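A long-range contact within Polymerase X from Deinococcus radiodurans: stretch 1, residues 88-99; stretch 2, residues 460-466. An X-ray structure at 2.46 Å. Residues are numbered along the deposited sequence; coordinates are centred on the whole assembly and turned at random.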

# COMPACT_ATOMS: atom_id res chain seq x y z
N ALA A 88 8.72 -8.09 14.79
CA ALA A 88 7.63 -7.13 14.71
C ALA A 88 7.70 -6.26 13.45
O ALA A 88 6.66 -5.93 12.86
CB ALA A 88 7.60 -6.26 15.95
N ALA A 89 8.90 -5.89 13.04
CA ALA A 89 9.06 -5.07 11.84
C ALA A 89 8.48 -5.79 10.62
O ALA A 89 7.97 -5.15 9.70
CB ALA A 89 10.53 -4.73 11.60
N GLY A 90 8.55 -7.11 10.63
CA GLY A 90 8.08 -7.91 9.51
C GLY A 90 6.61 -8.28 9.59
O GLY A 90 6.02 -8.70 8.59
N GLN A 91 6.01 -8.12 10.77
CA GLN A 91 4.63 -8.54 10.97
C GLN A 91 3.65 -7.37 10.98
O GLN A 91 2.52 -7.49 10.50
CB GLN A 91 4.50 -9.33 12.27
CG GLN A 91 5.31 -10.61 12.27
CD GLN A 91 5.24 -11.31 13.60
OE1 GLN A 91 4.30 -11.11 14.37
NE2 GLN A 91 6.23 -12.15 13.88
N LEU A 92 4.09 -6.24 11.53
CA LEU A 92 3.23 -5.08 11.68
C LEU A 92 2.94 -4.38 10.35
O LEU A 92 3.74 -4.43 9.42
CB LEU A 92 3.84 -4.10 12.68
CG LEU A 92 3.87 -4.61 14.13
CD1 LEU A 92 4.60 -3.63 15.03
CD2 LEU A 92 2.46 -4.88 14.65
N PRO A 93 1.76 -3.73 10.26
CA PRO A 93 1.36 -2.98 9.07
C PRO A 93 2.28 -1.79 8.84
O PRO A 93 2.76 -1.21 9.81
CB PRO A 93 -0.04 -2.48 9.43
CG PRO A 93 -0.50 -3.34 10.56
CD PRO A 93 0.73 -3.69 11.32
N PRO A 94 2.53 -1.44 7.57
CA PRO A 94 3.41 -0.33 7.19
C PRO A 94 3.04 0.98 7.88
O PRO A 94 3.91 1.70 8.35
CB PRO A 94 3.18 -0.21 5.69
CG PRO A 94 2.77 -1.57 5.26
CD PRO A 94 1.95 -2.11 6.39
N GLY A 95 1.74 1.29 7.92
CA GLY A 95 1.28 2.53 8.51
C GLY A 95 1.48 2.60 10.01
O GLY A 95 1.63 3.69 10.57
N LEU A 96 1.46 1.45 10.68
CA LEU A 96 1.70 1.42 12.11
C LEU A 96 3.17 1.66 12.40
O LEU A 96 3.52 2.37 13.35
CB LEU A 96 1.25 0.09 12.71
CG LEU A 96 1.35 0.02 14.24
CD1 LEU A 96 0.14 0.68 14.87
CD2 LEU A 96 1.47 -1.43 14.69
N LEU A 97 4.04 1.06 11.59
CA LEU A 97 5.48 1.27 11.70
C LEU A 97 5.81 2.75 11.55
O LEU A 97 6.77 3.25 12.15
CB LEU A 97 6.24 0.46 10.65
CG LEU A 97 6.10 -1.06 10.76
CD1 LEU A 97 6.92 -1.75 9.67
CD2 LEU A 97 6.52 -1.53 12.14
N ASP A 98 5.02 3.45 10.75
CA ASP A 98 5.18 4.88 10.54
C ASP A 98 4.77 5.69 11.76
O ASP A 98 5.53 6.55 12.22
CB ASP A 98 4.36 5.34 9.33
CG ASP A 98 5.06 5.06 8.01
OD1 ASP A 98 6.29 4.82 8.02
OD2 ASP A 98 4.39 5.09 6.96
N LEU A 99 3.58 5.41 12.29
CA LEU A 99 3.08 6.10 13.47
C LEU A 99 4.03 5.94 14.65
O LEU A 99 4.15 6.84 15.48
CB LEU A 99 1.68 5.59 13.85
CG LEU A 99 0.56 5.80 12.83
CD1 LEU A 99 -0.78 5.44 13.45
CD2 LEU A 99 0.56 7.24 12.33
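Stretch 2, residues 460-466: RLLLRRP

Stretch 2 has no regular helix or strand, but it is not slack. Backbone hydrogen bonds from Leu461 N to Arg465 O (2.9 Å), Arg464 N to Leu461 O (3.0 Å) and Arg465 N to Leu461 O (3.1 Å) fold it into a compact turn, with Leu463 at a positive phi of 75°. The turn brings Leu461, Arg464 and Arg465 to bear on stretch 1, each with its CA-to-CB bond directed toward it. The backbones stay well apart, 10.1 Å between Ala89 CA and Arg465 CA and 7.1 Å between Pro94 CA and Leu461 CA, so side chains of stretch 2 span the gap.

Along stretch 1, the first meeting is in the helix that begins earlier in the chain. Arg465 NH2 lies 3.0 Å from Ala89 O and 3.3 Å from Gly90 CA, the latter at the guanidinium edge. An ideal CB on Gly90 would point away from stretch 2, yet still fall 3.9 Å from Arg465 NH2.

Leu92 and Pro93 make no contact. Pro93 is the N-cap of the second helix, whose first turns are marked by Leu97 N to Pro93 O (3.2 Å) and Asp98 N to Pro94 O (3.2 Å). Here Pro94 CG packs 3.5 Å from Leu461 CD2. One turn on, Leu97 points toward stretch 2, and its CD1 lies 4.2 Å from Leu461 CD1; Leu461 thus bridges two helix residues through apolar contacts.

Leu97 also meets Arg464: its CB covers one guanidinium face, 3.8 Å from Arg464 CZ. The polar anchor follows at Asp98, whose CA-to-CB bond runs sideways while its carboxylate comes nearer. Arg464 NH2 donates to Asp98 OD1 at 3.0 Å with an N-H...O angle of 163°, a nearly linear hydrogen bond within a salt bridge, made at the guanidinium edge. The contact buries 305 Å² in all.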

# COMPACT_ATOMS: atom_id res chain seq x y z
N ARG A 460 8.33 -6.13 -0.04
CA ARG A 460 8.84 -4.77 -0.10
C ARG A 460 7.96 -3.78 0.68
O ARG A 460 6.75 -3.95 0.75
CB ARG A 460 8.94 -4.33 -1.56
CG ARG A 460 8.45 -2.92 -1.80
CD ARG A 460 7.55 -2.84 -3.02
NE ARG A 460 8.28 -2.43 -4.22
CZ ARG A 460 7.70 -1.91 -5.30
NH1 ARG A 460 6.39 -1.73 -5.32
NH2 ARG A 460 8.44 -1.56 -6.34
N LEU A 461 8.58 -2.76 1.26
CA LEU A 461 7.85 -1.64 1.85
C LEU A 461 8.42 -0.31 1.35
O LEU A 461 9.49 0.11 1.79
CB LEU A 461 7.90 -1.68 3.38
CG LEU A 461 7.06 -2.76 4.05
CD1 LEU A 461 7.09 -2.59 5.56
CD2 LEU A 461 5.62 -2.73 3.54
N LEU A 462 7.70 0.35 0.45
CA LEU A 462 8.18 1.59 -0.15
C LEU A 462 8.69 2.60 0.88
O LEU A 462 7.99 2.94 1.83
CB LEU A 462 7.10 2.24 -1.01
CG LEU A 462 6.85 1.72 -2.43
CD1 LEU A 462 8.03 0.89 -2.88
CD2 LEU A 462 5.57 0.90 -2.52
N LEU A 463 9.92 3.08 0.68
CA LEU A 463 10.53 4.12 1.51
C LEU A 463 11.00 3.62 2.88
O LEU A 463 11.34 4.42 3.74
CB LEU A 463 9.58 5.31 1.70
CG LEU A 463 9.11 6.04 0.44
CD1 LEU A 463 8.18 7.18 0.80
CD2 LEU A 463 10.30 6.56 -0.35
N ARG A 464 11.00 2.30 3.07
CA ARG A 464 11.43 1.74 4.35
C ARG A 464 12.44 0.60 4.20
O ARG A 464 13.52 0.64 4.79
CB ARG A 464 10.21 1.27 5.16
CG ARG A 464 10.57 0.52 6.44
CD ARG A 464 9.34 0.29 7.32
NE ARG A 464 8.78 1.55 7.78
CZ ARG A 464 9.15 2.17 8.90
NH1 ARG A 464 10.09 1.63 9.67
NH2 ARG A 464 8.59 3.31 9.25
N ARG A 465 12.08 -0.41 3.41
CA ARG A 465 12.96 -1.56 3.17
C ARG A 465 12.63 -2.20 1.83
O ARG A 465 11.47 -2.34 1.47
CB ARG A 465 12.78 -2.60 4.28
CG ARG A 465 11.38 -3.19 4.33
CD ARG A 465 11.39 -4.71 4.41
NE ARG A 465 11.02 -5.19 5.74
CZ ARG A 465 9.79 -5.56 6.08
NH1 ARG A 465 8.80 -5.50 5.20
NH2 ARG A 465 9.55 -5.99 7.31
N PRO A 466 13.67 -2.59 1.08
CA PRO A 466 13.47 -3.38 -0.15
C PRO A 466 12.90 -4.76 0.19
O PRO A 466 12.89 -5.14 1.36
CB PRO A 466 14.89 -3.53 -0.70
CG PRO A 466 15.77 -3.32 0.51
CD PRO A 466 15.08 -2.22 1.24